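PDB 3QAC: 11S globulin seed storage protein from Amaranthus hypochondriacus, which probably serves as a nutrient reservoir in the seed, as the precursor of an 11S storage globulin. Local coordinates for residues I357-D362 against S366-E371. Numbering follows the deposited sequence.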
ATOM      1  N   ILE A 357      28.633 -13.954   9.030  1.00 42.25           N
ATOM      2  CA  ILE A 357      27.295 -13.903   8.504  1.00 42.77           C
ATOM      3  C   ILE A 357      27.335 -14.321   7.057  1.00 41.00           C
ATOM      4  O   ILE A 357      28.145 -13.840   6.274  1.00 42.54           O
ATOM      5  CB  ILE A 357      26.684 -12.492   8.680  1.00 42.01           C
ATOM      6  CG1 ILE A 357      26.514 -12.201  10.175  1.00 45.34           C
ATOM      7  CG2 ILE A 357      25.345 -12.390   7.963  1.00 34.70           C
ATOM      8  CD1 ILE A 357      26.202 -10.768  10.489  1.00 49.37           C
ATOM      9  N   GLN A 358      26.474 -15.255   6.705  1.00 42.32           N
ATOM     10  CA  GLN A 358      26.388 -15.646   5.315  1.00 41.86           C
ATOM     11  C   GLN A 358      24.942 -15.561   4.803  1.00 43.28           C
ATOM     12  O   GLN A 358      23.990 -16.024   5.465  1.00 38.35           O
ATOM     13  CB  GLN A 358      27.017 -17.023   5.072  1.00 37.27           C
ATOM     14  CG  GLN A 358      27.116 -17.335   3.581  1.00 51.71           C
ATOM     15  CD  GLN A 358      27.861 -18.618   3.261  1.00 55.37           C
ATOM     16  OE1 GLN A 358      28.012 -19.511   4.109  1.00 53.41           O
ATOM     17  NE2 GLN A 358      28.315 -18.725   2.020  1.00 46.61           N
ATOM     18  N   ILE A 359      24.804 -14.945   3.628  1.00 37.54           N
ATOM     19  CA  ILE A 359      23.516 -14.637   3.044  1.00 36.49           C
ATOM     20  C   ILE A 359      23.486 -15.142   1.612  1.00 38.54           C
ATOM     21  O   ILE A 359      24.452 -14.977   0.850  1.00 36.51           O
ATOM     22  CB  ILE A 359      23.250 -13.123   3.072  1.00 33.88           C
ATOM     23  CG1 ILE A 359      23.407 -12.587   4.491  1.00 29.31           C
ATOM     24  CG2 ILE A 359      21.895 -12.780   2.449  1.00 29.92           C
ATOM     25  CD1 ILE A 359      23.223 -11.093   4.586  1.00 28.31           C
ATOM     26  N   VAL A 360      22.371 -15.775   1.267  1.00 33.40           N
ATOM     27  CA  VAL A 360      22.186 -16.403  -0.027  1.00 38.89           C
ATOM     28  C   VAL A 360      20.968 -15.806  -0.716  1.00 39.43           C
ATOM     29  O   VAL A 360      19.954 -15.508  -0.066  1.00 40.09           O
ATOM     30  CB  VAL A 360      21.934 -17.907   0.151  1.00 43.18           C
ATOM     31  CG1 VAL A 360      21.675 -18.587  -1.201  1.00 44.43           C
ATOM     32  CG2 VAL A 360      23.087 -18.558   0.891  1.00 38.79           C
ATOM     33  N   ASN A 361      21.049 -15.649  -2.031  1.00 39.07           N
ATOM     34  CA  ASN A 361      19.955 -15.048  -2.773  1.00 37.78           C
ATOM     35  C   ASN A 361      19.068 -16.115  -3.406  1.00 41.56           C
ATOM     36  O   ASN A 361      19.168 -17.294  -3.066  1.00 43.31           O
ATOM     37  CB  ASN A 361      20.487 -14.055  -3.807  1.00 36.92           C
ATOM     38  CG  ASN A 361      21.242 -14.729  -4.928  1.00 41.37           C
ATOM     39  OD1 ASN A 361      21.286 -15.951  -5.001  1.00 42.57           O
ATOM     40  ND2 ASN A 361      21.832 -13.931  -5.818  1.00 39.52           N
ATOM     41  N   ASP A 362      18.203 -15.709  -4.326  1.00 37.64           N
ATOM     42  CA  ASP A 362      17.244 -16.628  -4.922  1.00 41.61           C
ATOM     43  C   ASP A 362      17.902 -17.578  -5.909  1.00 47.66           C
ATOM     44  O   ASP A 362      17.294 -18.556  -6.349  1.00 50.88           O
ATOM     45  CB  ASP A 362      16.142 -15.847  -5.629  1.00 46.21           C
ATOM     46  CG  ASP A 362      16.694 -14.831  -6.613  1.00 46.53           C
ATOM     47  OD1 ASP A 362      16.446 -14.978  -7.822  1.00 54.31           O
ATOM     48  OD2 ASP A 362      17.376 -13.881  -6.174  1.00 50.46           O
ATOM     49  N   SER A 366      25.864 -17.170  -2.800  1.00 40.88           N
ATOM     50  CA  SER A 366      26.224 -16.388  -1.630  1.00 38.09           C
ATOM     51  C   SER A 366      26.373 -14.940  -2.069  1.00 40.39           C
ATOM     52  O   SER A 366      26.993 -14.663  -3.086  1.00 45.48           O
ATOM     53  CB  SER A 366      27.526 -16.900  -1.018  1.00 38.56           C
ATOM     54  OG  SER A 366      27.973 -16.051   0.031  1.00 40.27           O
ATOM     55  N   VAL A 367      25.773 -14.008  -1.342  1.00 39.40           N
ATOM     56  CA  VAL A 367      25.908 -12.606  -1.722  1.00 39.47           C
ATOM     57  C   VAL A 367      26.623 -11.909  -0.603  1.00 36.69           C
ATOM     58  O   VAL A 367      26.890 -10.719  -0.649  1.00 39.33           O
ATOM     59  CB  VAL A 367      24.556 -11.937  -1.991  1.00 39.07           C
ATOM     60  CG1 VAL A 367      23.943 -12.500  -3.283  1.00 36.08           C
ATOM     61  CG2 VAL A 367      23.606 -12.102  -0.774  1.00 30.08           C
ATOM     62  N   PHE A 368      26.954 -12.692   0.405  1.00 34.38           N
ATOM     63  CA  PHE A 368      27.567 -12.151   1.591  1.00 38.69           C
ATOM     64  C   PHE A 368      28.169 -13.288   2.385  1.00 39.11           C
ATOM     65  O   PHE A 368      27.512 -14.296   2.645  1.00 40.31           O
ATOM     66  CB  PHE A 368      26.530 -11.426   2.450  1.00 38.12           C
ATOM     67  CG  PHE A 368      27.139 -10.582   3.506  1.00 37.54           C
ATOM     68  CD1 PHE A 368      27.145 -10.993   4.823  1.00 39.57           C
ATOM     69  CD2 PHE A 368      27.745  -9.377   3.172  1.00 40.76           C
ATOM     70  CE1 PHE A 368      27.723 -10.205   5.798  1.00 44.17           C
ATOM     71  CE2 PHE A 368      28.328  -8.595   4.128  1.00 38.75           C
ATOM     72  CZ  PHE A 368      28.324  -9.009   5.448  1.00 37.24           C
ATOM     73  N   ASP A 369      29.432 -13.121   2.746  1.00 38.08           N
ATOM     74  CA  ASP A 369      30.125 -14.065   3.602  1.00 46.61           C
ATOM     75  C   ASP A 369      31.285 -13.319   4.229  1.00 49.68           C
ATOM     76  O   ASP A 369      32.417 -13.410   3.773  1.00 50.63           O
ATOM     77  CB  ASP A 369      30.616 -15.282   2.817  1.00 48.62           C
ATOM     78  CG  ASP A 369      31.162 -16.388   3.734  1.00 56.51           C
ATOM     79  OD1 ASP A 369      31.035 -16.259   4.978  1.00 48.65           O
ATOM     80  OD2 ASP A 369      31.719 -17.383   3.207  1.00 57.46           O
ATOM     81  N   GLU A 370      30.974 -12.551   5.265  1.00 49.06           N
ATOM     82  CA  GLU A 370      31.924 -11.653   5.889  1.00 48.77           C
ATOM     83  C   GLU A 370      31.585 -11.661   7.368  1.00 53.57           C
ATOM     84  O   GLU A 370      30.547 -12.204   7.764  1.00 44.16           O
ATOM     85  CB  GLU A 370      31.726 -10.239   5.333  1.00 50.08           C
ATOM     86  CG  GLU A 370      33.020  -9.439   5.091  1.00 61.60           C
ATOM     87  CD  GLU A 370      32.808  -7.924   5.190  1.00 66.03           C
ATOM     88  OE1 GLU A 370      32.344  -7.312   4.188  1.00 55.61           O
ATOM     89  OE2 GLU A 370      33.104  -7.355   6.278  1.00 59.68           O
ATOM     90  N   GLU A 371      32.441 -11.039   8.175  1.00 53.58           N
ATOM     91  CA  GLU A 371      32.189 -10.900   9.604  1.00 52.19           C
ATOM     92  C   GLU A 371      31.626  -9.524   9.909  1.00 53.06           C
ATOM     93  O   GLU A 371      32.183  -8.514   9.480  1.00 55.28           O
ATOM     94  CB  GLU A 371      33.480 -11.068  10.397  1.00 52.83           C
ATOM     95  CG  GLU A 371      34.097 -12.447  10.323  1.00 56.35           C
ATOM     96  CD  GLU A 371      35.534 -12.462  10.841  1.00 68.01           C
ATOM     97  OE1 GLU A 371      35.921 -11.502  11.557  1.00 69.64           O
ATOM     98  OE2 GLU A 371      36.274 -13.427  10.526  1.00 63.68           O
TER
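Ile359 O accepts two backbone N-H groups of segment 366-371: a short, nearly straight bond from Val367 N (2.7 Å, 170° at the hydrogen) and a weak, bent one from Phe368 N (3.4 Å). Two successive residues opposite one, with the register slipping by one residue, define a classic beta bulge. Ile359 N closes the bulge on Phe368 O (3.0 Å), and Ile357 N to Glu370 O (2.9 Å) carries the antiparallel ladder on. The paired strands form a hairpin of the C-terminal cupin domain, and strand 385-391 hydrogen-bonds to the other side of strand 354-360. On one face Phe368 CB rests on Ile359 CB (3.7 Å), while Ile357 CB approaches the ring edge in plane at CE1 (3.8 Å). The other face carries Gln358: with CG anti to the backbone N (chi1 -171°) and the chain extended, its amide stacks on the Asp369 carboxylate, planes 14° apart, and NE2 gives Ser366 OG a straight but weak bond (3.4 Å). Gln358 OE1 accepts from Glu216 N of the second subunit; an alanine here would probably leave that N-H without its mate and uncover the Asp369 carboxylate, whose OD1 is salt-bridged to Arg356.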